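Local structure of alpha,alpha-trehalose-phosphate synthase (UDP-forming) (Burkholderia xenovorans, 5HXA) at residues A[201-204]-A[205-209]; A[253-256]-A[257-260]; A[291-294]-A[295-298]; A[352-355]-A[356-360]; A[435-438]-A[439-443]. The protein belongs to glycosyltransferase family 20 and adopts the GT-B fold, in which two Rossmann-like domains, each built round a largely parallel beta-sheet, lie side by side. One frame throughout, in Å; residues are numbered along the deposited sequence. Where two conformers were deposited one is given.

Interaction 1 (A[201-204]-A[205-209])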
loop_
_atom_site.group_PDB
_atom_site.type_symbol
_atom_site.label_atom_id
_atom_site.label_comp_id
_atom_site.label_asym_id
_atom_site.label_seq_id
_atom_site.Cartn_x
_atom_site.Cartn_y
_atom_site.Cartn_z
ATOM N N SER A 201 -2.115 -1.278 14.157
ATOM C CA SER A 201 -1.169 -1.779 13.167
ATOM C C SER A 201 0.072 -2.370 13.830
ATOM O O SER A 201 0.550 -3.444 13.442
ATOM C CB SER A 201 -0.782 -0.634 12.232
ATOM O OG SER A 201 0.336 -0.977 11.456
ATOM N N PHE A 202 0.623 -1.659 14.815
ATOM C CA PHE A 202 1.812 -2.131 15.525
ATOM C C PHE A 202 1.503 -3.403 16.301
ATOM O O PHE A 202 2.238 -4.391 16.224
ATOM C CB PHE A 202 2.302 -1.028 16.464
ATOM C CG PHE A 202 3.524 -1.385 17.270
ATOM C CD1 PHE A 202 4.793 -1.315 16.706
ATOM C CD2 PHE A 202 3.406 -1.749 18.602
ATOM C CE1 PHE A 202 5.925 -1.623 17.464
ATOM C CE2 PHE A 202 4.531 -2.054 19.359
ATOM C CZ PHE A 202 5.789 -1.993 18.793
ATOM N N VAL A 203 0.407 -3.392 17.057
ATOM C CA VAL A 203 0.048 -4.557 17.855
ATOM C C VAL A 203 -0.299 -5.742 16.954
ATOM O O VAL A 203 0.031 -6.896 17.270
ATOM C CB VAL A 203 -1.106 -4.196 18.807
ATOM C CG1 VAL A 203 -1.639 -5.442 19.495
ATOM C CG2 VAL A 203 -0.631 -3.155 19.839
ATOM N N ASP A 204 -0.951 -5.480 15.814
ATOM C CA ASP A 204 -1.233 -6.561 14.864
ATOM C C ASP A 204 0.044 -7.256 14.410
ATOM O O ASP A 204 0.079 -8.489 14.273
ATOM C CB ASP A 204 -1.976 -6.026 13.640
ATOM C CG ASP A 204 -3.476 -5.870 13.869
ATOM O OD1 ASP A 204 -3.993 -6.349 14.900
ATOM O OD2 ASP A 204 -4.139 -5.272 12.995
ATOM N N PHE A 205 1.095 -6.489 14.123
ATOM C CA PHE A 205 2.327 -7.128 13.673
ATOM C C PHE A 205 2.843 -8.071 14.744
ATOM O O PHE A 205 3.209 -9.224 14.467
ATOM C CB PHE A 205 3.400 -6.091 13.326
ATOM C CG PHE A 205 4.701 -6.726 12.920
ATOM C CD1 PHE A 205 4.920 -7.103 11.599
ATOM C CD2 PHE A 205 5.672 -7.035 13.876
ATOM C CE1 PHE A 205 6.105 -7.741 11.225
ATOM C CE2 PHE A 205 6.850 -7.660 13.513
ATOM C CZ PHE A 205 7.072 -8.012 12.185
ATOM N N ILE A 206 2.855 -7.590 15.983
ATOM C CA ILE A 206 3.415 -8.353 17.091
ATOM C C ILE A 206 2.600 -9.616 17.337
ATOM O O ILE A 206 3.155 -10.714 17.472
ATOM C CB ILE A 206 3.498 -7.451 18.338
ATOM C CG1 ILE A 206 4.661 -6.466 18.153
ATOM C CG2 ILE A 206 3.634 -8.262 19.647
ATOM C CD1 ILE A 206 4.730 -5.413 19.194
ATOM N N GLU A 207 1.273 -9.483 17.383
ATOM C CA GLU A 207 0.437 -10.642 17.684
ATOM C C GLU A 207 0.433 -11.637 16.532
ATOM O O GLU A 207 0.564 -12.847 16.742
ATOM C CB GLU A 207 -0.995 -10.200 18.003
ATOM C CG GLU A 207 -1.128 -9.428 19.304
ATOM C CD GLU A 207 -2.576 -9.086 19.635
ATOM O OE1 GLU A 207 -2.917 -9.027 20.826
ATOM O OE2 GLU A 207 -3.373 -8.879 18.699
ATOM N N ARG A 208 0.271 -11.149 15.302
ATOM C CA ARG A 208 0.128 -12.072 14.181
ATOM C C ARG A 208 1.450 -12.715 13.801
ATOM O O ARG A 208 1.451 -13.821 13.251
ATOM C CB ARG A 208 -0.522 -11.343 12.996
ATOM C CG ARG A 208 -1.928 -10.911 13.382
ATOM C CD ARG A 208 -2.705 -10.110 12.337
ATOM N NE ARG A 208 -4.110 -10.085 12.756
ATOM C CZ ARG A 208 -5.097 -9.456 12.125
ATOM N NH1 ARG A 208 -4.853 -8.774 11.023
ATOM N NH2 ARG A 208 -6.336 -9.517 12.605
ATOM N N GLY A 209 2.569 -12.075 14.114
ATOM C CA GLY A 209 3.858 -12.721 13.967
ATOM C C GLY A 209 4.271 -13.579 15.142
ATOM O O GLY A 209 5.394 -14.087 15.156
HETATM O O HOH W 1 -3.957 -8.919 15.980
#
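Asp204 and Arg208 sit one turn apart near the end of helix 196-208 and bring opposite charges together without forming a salt bridge within the chain. Their side chains run alongside each other, carboxylate stacked on guanidinium with the planes only 5° apart. Asp204 OD2 is 4.1 Å from Arg208 NH1, and no N-H points at it. The salt bridges form across the dimer interface instead: Arg208 NH1 pairs with Asp204 OD2 of the second subunit, and Arg208 NH1 of the second subunit pairs in return with Asp204 OD2 of this chain.

A water carries the other polar link, donating to Asp204 OD1 and Glu207 OE2 at 2.8 Å each, so it joins two carboxylates of like charge. Gln200 also bonds Asp204 OD1, and Ser214 holds Glu207 OE1.

In the backbone, regular helical bonds run through the segment, Glu207 N reaching Val203 O at 2.9 Å.

The Val203 methyl CG1 lies against the carboxylate end of Glu207, 3.8 Å from Glu207 CD. The apolar pair is Phe202 with Ile206: with CG anti to the backbone N (chi1 180°), Phe202 CE2 comes 3.4 Å from Ile206 CD1, which approaches the ring obliquely.

Val182 of helix 178-185 packs against Phe202, Phe205 and Ile206, helix 169-172 against Phe205, and Phe193 of strand 190-193 meets the Phe202 ring.

Interaction 2 (A[253-256]-A[257-260]). With EDO (1,2-ethanediol), chain C.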
loop_
_atom_site.group_PDB
_atom_site.type_symbol
_atom_site.label_atom_id
_atom_site.label_comp_id
_atom_site.label_asym_id
_atom_site.label_seq_id
_atom_site.Cartn_x
_atom_site.Cartn_y
_atom_site.Cartn_z
ATOM N N PRO A 253 1.221 41.372 3.630
ATOM C CA PRO A 253 0.823 40.240 2.777
ATOM C C PRO A 253 -0.647 39.880 2.906
ATOM O O PRO A 253 -1.247 39.423 1.922
ATOM C CB PRO A 253 1.725 39.092 3.261
ATOM C CG PRO A 253 2.870 39.772 3.945
ATOM C CD PRO A 253 2.287 40.990 4.574
ATOM N N VAL A 254 -1.247 40.071 4.088
ATOM C CA VAL A 254 -2.668 39.772 4.251
ATOM C C VAL A 254 -3.511 40.791 3.497
ATOM O O VAL A 254 -4.469 40.429 2.799
ATOM C CB VAL A 254 -3.054 39.726 5.742
ATOM C CG1 VAL A 254 -4.500 39.282 5.890
ATOM C CG2 VAL A 254 -2.136 38.785 6.516
ATOM N N ARG A 255 -3.171 42.079 3.632
ATOM C CA ARG A 255 -3.877 43.121 2.893
ATOM C C ARG A 255 -3.716 42.931 1.388
ATOM O O ARG A 255 -4.649 43.194 0.621
ATOM C CB ARG A 255 -3.368 44.507 3.304
ATOM C CG ARG A 255 -3.512 44.829 4.785
ATOM C CD ARG A 255 -3.216 46.306 5.073
ATOM N NE ARG A 255 -1.865 46.710 4.682
ATOM C CZ ARG A 255 -0.819 46.739 5.505
ATOM N NH1 ARG A 255 0.372 47.122 5.055
ATOM N NH2 ARG A 255 -0.959 46.383 6.777
ATOM N N SER A 256 -2.530 42.494 0.949
ATOM C CA SER A 256 -2.325 42.188 -0.466
ATOM C C SER A 256 -3.255 41.073 -0.919
ATOM O O SER A 256 -3.921 41.189 -1.956
ATOM C CB SER A 256 -0.865 41.796 -0.733
ATOM O OG SER A 256 0.012 42.890 -0.530
ATOM N N LEU A 257 -3.293 39.971 -0.161
ATOM C CA LEU A 257 -4.192 38.869 -0.488
ATOM C C LEU A 257 -5.630 39.357 -0.593
ATOM O O LEU A 257 -6.308 39.120 -1.601
ATOM C CB LEU A 257 -4.075 37.764 0.560
ATOM C CG LEU A 257 -4.993 36.548 0.404
ATOM C CD1 LEU A 257 -4.739 35.825 -0.937
ATOM C CD2 LEU A 257 -4.810 35.596 1.579
ATOM N N ARG A 258 -6.096 40.070 0.435
ATOM C CA ARG A 258 -7.475 40.550 0.471
ATOM C C ARG A 258 -7.796 41.419 -0.739
ATOM O O ARG A 258 -8.827 41.229 -1.396
ATOM C CB ARG A 258 -7.710 41.322 1.770
ATOM C CG ARG A 258 -9.101 41.168 2.355
ATOM C CD ARG A 258 -9.254 41.959 3.651
ATOM N NE ARG A 258 -7.986 42.067 4.369
ATOM C CZ ARG A 258 -7.866 42.479 5.628
ATOM N NH1 ARG A 258 -8.946 42.812 6.325
ATOM N NH2 ARG A 258 -6.664 42.553 6.192
ATOM N N ASP A 259 -6.924 42.383 -1.052
ATOM C CA ASP A 259 -7.200 43.287 -2.162
ATOM C C ASP A 259 -7.192 42.551 -3.495
ATOM O O ASP A 259 -7.993 42.862 -4.384
ATOM C CB ASP A 259 -6.194 44.439 -2.182
ATOM C CG ASP A 259 -6.313 45.345 -0.963
ATOM O OD1 ASP A 259 -7.277 45.191 -0.172
ATOM O OD2 ASP A 259 -5.434 46.219 -0.801
ATOM N N GLY A 260 -6.295 41.577 -3.660
ATOM C CA GLY A 260 -6.265 40.834 -4.905
ATOM C C GLY A 260 -7.434 39.888 -5.084
ATOM O O GLY A 260 -7.774 39.551 -6.223
HETATM C C1 EDO C . 3.406 44.696 8.001
HETATM O O1 EDO C . 4.109 43.874 7.062
HETATM C C2 EDO C . 3.320 46.121 7.478
HETATM O O2 EDO C . 2.020 46.635 7.773
#
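Arg258 reaches back over the previous turn of helix 252-260 to Val254 and Arg255, and its chain can be followed atom by atom. CB lies 3.5 Å from Val254 O, the carbonyl that accepts the Arg258 backbone N-H at 2.9 Å. Chi1 is -145°, off a staggered value, and CG rests against Gln360 OE1. The chain, extended at chi2, bends once about the CG-CD bond (chi3 -30°), which brings the guanidinium back along the helix. NE passes 4.2 Å from Val254 O. At the tip, Arg258 NH2 comes to 3.9 Å from Val254 CG1 and 4.1 Å from Arg255 CG, so a charged group leans on aliphatic carbon, obliquely to its own plane.

Arg255 turns its charged end elsewhere, and the two guanidinium groups stay apart. Its NH1 and NH2 form a fork at the guanidinium edge, both donating to O2 of a 1,2-ethanediol molecule, probably from the crystallisation liquor, and Arg255 NH2 lies 3.2 Å from that oxygen. Ser256 OG folds back to the carbonyl oxygen of Lys252.

This is a short amphipathic helix on the surface of the C-terminal domain, mostly exposed. Val254 is its buried anchor: it is set against Leu353, Ala356 and Leu357 of helix 351-359 and against Gln360 just beyond, while Pro253 also rests on Leu353.

Interaction 3 (A[291-294]-A[295-298])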
loop_
_atom_site.group_PDB
_atom_site.type_symbol
_atom_site.label_atom_id
_atom_site.label_comp_id
_atom_site.label_asym_id
_atom_site.label_seq_id
_atom_site.Cartn_x
_atom_site.Cartn_y
_atom_site.Cartn_z
ATOM N N LEU A 291 -15.509 22.617 -13.836
ATOM C CA LEU A 291 -16.312 21.989 -14.884
ATOM C C LEU A 291 -17.747 21.743 -14.422
ATOM O O LEU A 291 -18.689 21.923 -15.200
ATOM C CB LEU A 291 -15.661 20.677 -15.324
ATOM C CG LEU A 291 -14.322 20.803 -16.060
ATOM C CD1 LEU A 291 -13.617 19.452 -16.133
ATOM C CD2 LEU A 291 -14.531 21.380 -17.465
ATOM N N ASN A 292 -17.931 21.304 -13.173
ATOM C CA ASN A 292 -19.273 21.038 -12.646
ATOM C C ASN A 292 -20.098 22.313 -12.525
ATOM O O ASN A 292 -21.318 22.286 -12.715
ATOM C CB ASN A 292 -19.205 20.397 -11.255
ATOM C CG ASN A 292 -18.721 18.971 -11.280
ATOM O OD1 ASN A 292 -18.674 18.340 -12.335
ATOM N ND2 ASN A 292 -18.360 18.445 -10.094
ATOM N N ALA A 293 -19.462 23.422 -12.148
ATOM C CA ALA A 293 -20.163 24.643 -11.755
ATOM C C ALA A 293 -19.532 25.834 -12.467
ATOM O O ALA A 293 -18.790 26.617 -11.865
ATOM C CB ALA A 293 -20.121 24.818 -10.237
ATOM N N PRO A 294 -19.809 26.004 -13.759
ATOM C CA PRO A 294 -19.181 27.111 -14.494
ATOM C C PRO A 294 -19.550 28.488 -13.961
ATOM O O PRO A 294 -18.849 29.456 -14.270
ATOM C CB PRO A 294 -19.673 26.908 -15.935
ATOM C CG PRO A 294 -20.896 26.059 -15.808
ATOM C CD PRO A 294 -20.671 25.178 -14.621
ATOM N N GLY A 295 -20.606 28.613 -13.157
ATOM C CA GLY A 295 -20.890 29.887 -12.514
ATOM C C GLY A 295 -19.814 30.348 -11.543
ATOM O O GLY A 295 -19.782 31.529 -11.180
ATOM N N TRP A 296 -18.940 29.447 -11.105
ATOM C CA TRP A 296 -17.853 29.833 -10.214
ATOM C C TRP A 296 -16.640 30.403 -10.947
ATOM O O TRP A 296 -15.728 30.923 -10.286
ATOM C CB TRP A 296 -17.421 28.641 -9.352
ATOM C CG TRP A 296 -18.297 28.447 -8.141
ATOM C CD1 TRP A 296 -19.171 27.423 -7.914
ATOM C CD2 TRP A 296 -18.406 29.325 -7.010
ATOM N NE1 TRP A 296 -19.813 27.603 -6.711
ATOM C CE2 TRP A 296 -19.356 28.758 -6.132
ATOM C CE3 TRP A 296 -17.783 30.525 -6.647
ATOM C CZ2 TRP A 296 -19.705 29.355 -4.917
ATOM C CZ3 TRP A 296 -18.131 31.119 -5.438
ATOM C CH2 TRP A 296 -19.081 30.529 -4.586
ATOM N N HIS A 297 -16.597 30.322 -12.280
ATOM C CA HIS A 297 -15.459 30.871 -13.009
ATOM C C HIS A 297 -15.321 32.353 -12.698
ATOM O O HIS A 297 -16.293 33.099 -12.787
ATOM C CB HIS A 297 -15.626 30.673 -14.519
ATOM C CG HIS A 297 -15.589 29.240 -14.951
ATOM N ND1 HIS A 297 -15.261 28.859 -16.234
ATOM C CD2 HIS A 297 -15.862 28.097 -14.277
ATOM C CE1 HIS A 297 -15.325 27.542 -16.330
ATOM N NE2 HIS A 297 -15.687 27.056 -15.156
ATOM N N GLY A 298 -14.109 32.776 -12.321
ATOM C CA GLY A 298 -13.879 34.171 -11.986
ATOM C C GLY A 298 -14.409 34.591 -10.631
ATOM O O GLY A 298 -14.303 35.773 -10.282
#
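Two torsions set up the contact of Ala293 and Pro294 with Trp296 and His297. Ala293 leaves helical geometry at phi -133°, and His297 has CG anti to its own carbonyl carbon (chi1 -66°), which swings the imidazole back over Pro294. Between them runs a short 3-10 turn at the end of helix 279-292, in the beta-alpha-beta crossover that joins neighbouring parallel strands 265-270 and 300-305 of a Rossmann-like domain.

The turn is closed by two i+3 to i (3-10) backbone bonds, Trp296 N to Ala293 O at 2.9 Å and His297 N to Pro294 O at 3.1 Å. In both the donor stands above the carbonyl plane, the second more strongly, in keeping with the tight 3-10 winding.

On one flank Ala293 CB meets the indole at its edge, in the ring plane, 3.6 Å from Trp296 CD1. On the other Pro294 CB lies over one face of the imidazole, displaced toward the rim. The ring also crosses the Pro294 backbone closely, with His297 CD2 3.5 Å from Pro294 CA.

Helix 415-426 lies against the Trp296 side, where Leu426 touches the indole and Glu423 touches Ala293. On the His297 side, Phe334 of helix 314-334 meets the imidazole nearly at right angles. Gly298, at positive phi, then leads the chain toward strand 300-305. The imidazole is held in its rotation by a bond back to the preceding helix, between His297 NE2 and Leu290 O, while the same NE2 stays 4.1 Å from Pro294 CB.

Interaction 4 (A[352-355]-A[356-360])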
loop_
_atom_site.group_PDB
_atom_site.type_symbol
_atom_site.label_atom_id
_atom_site.label_comp_id
_atom_site.label_asym_id
_atom_site.label_seq_id
_atom_site.Cartn_x
_atom_site.Cartn_y
_atom_site.Cartn_z
ATOM N N ASN A 352 2.755 32.867 12.289
ATOM C CA ASN A 352 1.646 33.724 12.712
ATOM C C ASN A 352 0.990 34.407 11.519
ATOM O O ASN A 352 -0.234 34.569 11.485
ATOM C CB ASN A 352 2.127 34.768 13.711
ATOM C CG ASN A 352 2.496 34.163 15.049
ATOM O OD1 ASN A 352 1.851 33.233 15.518
ATOM N ND2 ASN A 352 3.548 34.683 15.662
ATOM N N LEU A 353 1.796 34.830 10.538
ATOM C CA LEU A 353 1.248 35.389 9.304
ATOM C C LEU A 353 0.383 34.373 8.569
ATOM O O LEU A 353 -0.692 34.709 8.051
ATOM C CB LEU A 353 2.394 35.866 8.407
ATOM C CG LEU A 353 1.980 36.448 7.058
ATOM C CD1 LEU A 353 1.158 37.687 7.309
ATOM C CD2 LEU A 353 3.210 36.791 6.224
ATOM N N LEU A 354 0.838 33.121 8.511
ATOM C CA LEU A 354 0.056 32.079 7.857
ATOM C C LEU A 354 -1.308 31.913 8.519
ATOM O O LEU A 354 -2.317 31.690 7.837
ATOM C CB LEU A 354 0.842 30.763 7.878
ATOM C CG LEU A 354 0.209 29.567 7.170
ATOM C CD1 LEU A 354 0.062 29.869 5.693
ATOM C CD2 LEU A 354 1.051 28.305 7.377
ATOM N N MET A 355 -1.365 31.997 9.852
ATOM C CA MET A 355 -2.662 31.870 10.510
ATOM C C MET A 355 -3.598 32.985 10.057
ATOM O O MET A 355 -4.791 32.757 9.812
ATOM C CB MET A 355 -2.487 31.885 12.031
ATOM C CG MET A 355 -1.499 30.847 12.573
ATOM S SD MET A 355 -1.962 29.157 12.106
ATOM C CE MET A 355 -0.534 28.620 11.167
ATOM N N ALA A 356 -3.060 34.200 9.927
ATOM C CA ALA A 356 -3.837 35.322 9.409
ATOM C C ALA A 356 -4.308 35.072 7.981
ATOM O O ALA A 356 -5.410 35.489 7.608
ATOM C CB ALA A 356 -3.002 36.603 9.486
ATOM N N LEU A 357 -3.489 34.398 7.163
ATOM C CA LEU A 357 -3.926 34.053 5.814
ATOM C C LEU A 357 -5.050 33.023 5.845
ATOM O O LEU A 357 -6.006 33.132 5.071
ATOM C CB LEU A 357 -2.744 33.540 4.976
ATOM C CG LEU A 357 -1.551 34.494 4.797
ATOM C CD1 LEU A 357 -0.450 33.812 3.983
ATOM C CD2 LEU A 357 -1.969 35.804 4.130
ATOM N N PHE A 358 -4.949 32.008 6.723
ATOM C CA PHE A 358 -6.063 31.073 6.914
ATOM C C PHE A 358 -7.351 31.819 7.261
ATOM O O PHE A 358 -8.430 31.506 6.741
ATOM C CB PHE A 358 -5.752 30.070 8.040
ATOM C CG PHE A 358 -4.712 29.024 7.704
ATOM C CD1 PHE A 358 -4.511 28.594 6.400
ATOM C CD2 PHE A 358 -3.947 28.444 8.724
ATOM C CE1 PHE A 358 -3.561 27.617 6.111
ATOM C CE2 PHE A 358 -2.980 27.471 8.440
ATOM C CZ PHE A 358 -2.794 27.056 7.128
ATOM N N ARG A 359 -7.253 32.800 8.158
ATOM C CA ARG A 359 -8.425 33.554 8.591
ATOM C C ARG A 359 -9.094 34.293 7.433
ATOM O O ARG A 359 -10.298 34.561 7.485
ATOM C CB ARG A 359 -8.007 34.539 9.685
ATOM C CG ARG A 359 -9.147 35.262 10.409
ATOM C CD ARG A 359 -8.558 35.955 11.628
ATOM N NE ARG A 359 -9.515 36.670 12.468
ATOM C CZ ARG A 359 -10.023 36.189 13.600
ATOM N NH1 ARG A 359 -9.699 34.964 14.028
ATOM N NH2 ARG A 359 -10.868 36.929 14.301
ATOM N N GLN A 360 -8.334 34.639 6.389
ATOM C CA GLN A 360 -8.898 35.294 5.211
ATOM C C GLN A 360 -9.552 34.322 4.236
ATOM O O GLN A 360 -10.160 34.776 3.263
ATOM C CB GLN A 360 -7.809 36.083 4.462
ATOM C CG GLN A 360 -7.363 37.325 5.192
ATOM C CD GLN A 360 -8.522 38.257 5.462
ATOM O OE1 GLN A 360 -9.287 38.588 4.551
ATOM N NE2 GLN A 360 -8.688 38.653 6.722
#
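Leu354 and Met355 meet the ring of Phe358 from different directions, a CH-pi contact joined by a Met-aromatic one, on helix 351-359 of the C-terminal Rossmann-like domain. Leu354 CG lies over the ring face, 4.2 Å from the centroid, and comes 3.9 Å from Phe358 CZ. Met355 runs beside the phenyl group and approaches it obliquely: SD is 5.1 Å from the Phe358 centroid, and the methyl CE is 3.8 Å from Phe358 CE2.

The torsions place these groups. Leu354 holds CG beside its carbonyl carbon (chi1 -177°), which sends its branch toward the next turn, whereas Met355 bends at chi2 and chi3 and curls its thioether round to the ring. Leu354 CD1 also touches Leu357 CD1 loosely, at 4.3 Å. Backbone bonds one turn apart fix the spacing, Arg359 N to Met355 O at 3.0 Å among them.

Farther out, Met268 and Val270 of strand 265-270 pack on the Phe358 side chain, and Val270 also on Leu354, so this face of the helix lies on the parallel sheet. Ile241 and Ala245 of helix 238-247 back Met355. At the start of the helix Glu350 bonds the backbone N-H groups of Asn352 and Leu353; farther along, Arg359 NH1 hydrogen-bonds the carbonyl of Ser383. Leu354 O accepts Phe358 N at 2.9 Å and also lies 3.5 Å above the Phe358 ring plane, offset toward the rim.

Interaction 5 (A[435-438]-A[439-443])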
loop_
_atom_site.group_PDB
_atom_site.type_symbol
_atom_site.label_atom_id
_atom_site.label_comp_id
_atom_site.label_asym_id
_atom_site.label_seq_id
_atom_site.Cartn_x
_atom_site.Cartn_y
_atom_site.Cartn_z
ATOM N N ALA A 435 -21.850 26.596 13.271
ATOM C CA ALA A 435 -22.057 25.383 14.065
ATOM C C ALA A 435 -20.921 24.387 13.842
ATOM O O ALA A 435 -20.428 23.771 14.795
ATOM C CB ALA A 435 -23.413 24.754 13.732
ATOM N N ARG A 436 -20.475 24.234 12.590
ATOM C CA ARG A 436 -19.359 23.330 12.301
ATOM C C ARG A 436 -18.074 23.797 12.973
ATOM O O ARG A 436 -17.322 22.987 13.531
ATOM C CB ARG A 436 -19.135 23.219 10.792
ATOM C CG ARG A 436 -20.203 22.403 10.070
ATOM C CD ARG A 436 -19.972 22.431 8.549
ATOM N NE ARG A 436 -21.011 21.693 7.828
ATOM C CZ ARG A 436 -21.010 20.373 7.664
ATOM N NH1 ARG A 436 -20.024 19.634 8.174
ATOM N NH2 ARG A 436 -21.997 19.791 6.992
ATOM N N HIS A 437 -17.791 25.098 12.895
ATOM C CA HIS A 437 -16.596 25.635 13.534
ATOM C C HIS A 437 -16.632 25.404 15.045
ATOM O O HIS A 437 -15.640 24.958 15.632
ATOM C CB HIS A 437 -16.472 27.126 13.198
ATOM C CG HIS A 437 -15.330 27.808 13.885
ATOM N ND1 HIS A 437 -15.508 28.646 14.959
ATOM C CD2 HIS A 437 -13.997 27.789 13.636
ATOM C CE1 HIS A 437 -14.336 29.108 15.357
ATOM N NE2 HIS A 437 -13.400 28.601 14.573
ATOM N N ALA A 438 -17.784 25.657 15.681
ATOM C CA ALA A 438 -17.924 25.401 17.112
ATOM C C ALA A 438 -17.705 23.927 17.441
ATOM O O ALA A 438 -17.055 23.596 18.444
ATOM C CB ALA A 438 -19.302 25.852 17.592
ATOM N N ASP A 439 -18.247 23.030 16.609
ATOM C CA ASP A 439 -18.141 21.591 16.861
ATOM C C ASP A 439 -16.700 21.113 16.793
ATOM O O ASP A 439 -16.349 20.127 17.448
ATOM C CB ASP A 439 -18.974 20.790 15.849
ATOM C CG ASP A 439 -20.475 20.872 16.108
ATOM O OD1 ASP A 439 -20.888 21.516 17.092
ATOM O OD2 ASP A 439 -21.245 20.277 15.323
ATOM N N MET A 440 -15.862 21.763 15.976
ATOM C CA MET A 440 -14.455 21.404 15.873
ATOM C C MET A 440 -13.600 22.069 16.947
ATOM O O MET A 440 -12.674 21.440 17.470
ATOM C CB MET A 440 -13.932 21.758 14.478
ATOM C CG MET A 440 -14.514 20.864 13.387
ATOM S SD MET A 440 -13.774 21.203 11.780
ATOM C CE MET A 440 -14.623 22.709 11.311
ATOM N N MET A 441 -13.917 23.319 17.314
ATOM C CA MET A 441 -13.143 24.020 18.339
ATOM C C MET A 441 -13.246 23.335 19.701
ATOM O O MET A 441 -12.273 23.306 20.467
ATOM C CB MET A 441 -13.608 25.478 18.450
ATOM C CG MET A 441 -13.230 26.352 17.253
ATOM S SD MET A 441 -11.439 26.564 17.109
ATOM C CE MET A 441 -11.122 27.801 18.374
ATOM N N ALA A 442 -14.417 22.806 20.041
ATOM C CA ALA A 442 -14.589 22.245 21.382
ATOM C C ALA A 442 -13.659 21.069 21.657
ATOM O O ALA A 442 -12.977 21.085 22.697
ATOM C CB ALA A 442 -16.059 21.869 21.608
ATOM N N PRO A 443 -13.570 20.034 20.809
ATOM C CA PRO A 443 -12.608 18.960 21.102
ATOM C C PRO A 443 -11.162 19.394 20.940
ATOM O O PRO A 443 -10.290 18.845 21.626
ATOM C CB PRO A 443 -12.990 17.858 20.099
ATOM C CG PRO A 443 -13.618 18.589 18.981
ATOM C CD PRO A 443 -14.386 19.703 19.628
#
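His437 and Met441 form the tight half of this contact, a CH-pi pair one turn apart on helix 430-446, a late helix of the GT-B fold that is kinked at Pro443. Met441 CG sits over one face of the imidazole, 3.7 Å from its centroid and 21° off the normal, nearest to CE1 and NE2. The sulfur follows more obliquely, Met441 SD lying 3.8 Å from His437 NE2. A trans first torsion (chi1 176°) swings the His437 ring toward the following turn, while Met441 bends at chi2 and chi3 to cross above it. Both are buried: Pro386 and Pro389 flank the imidazole, NE2 makes a weak bond to Val381 O, and Ala382 of helix 375-382 and Pro238 of helix 238-247 touch Met441. Met440, also buried, leans on Val381.

The other flank is exposed in the assembly. It carries Ala435, Ala438 and Asp439, and there the side chains find little of one another. Asp439 folds its carboxylate back over the preceding turn, but OD1 is 3.3 Å from Ala435 O and both atoms are acceptors, so no bond results. Arg436, partly exposed, extends to a salt bridge with Glu432 and a bond to Gly406 O.

Backbone bonds continue regularly as far as Ala442 N, which reaches Ala438 O at 3.2 Å. Pro443 N has no bond to the turn before, which is where the helix kinks. Just ahead of it His437 O takes two donors, Met441 N at 2.9 Å and, weakly, Met440 N at 3.2 Å.

Interaction 1 is the buried one and stands apart: it lies in the N-terminal half, at least 35 Å between centres from every other contact, and adds charged partners across the dimer interface to its apolar side. The other four belong to the C-terminal half. Interactions 2 and 4 touch, so helix 252-260 rides outside helix 351-359, with arginines on the surface and leucine, methionine and phenylalanine toward the sheet. Interaction 5, partly buried like interaction 4, likewise pairs a methionine with a ring and also borders helix 238-247. Interaction 3 is a surface 3-10 turn, where proline, tryptophan and histidine pack around i+3 bonds instead of regular helical ones.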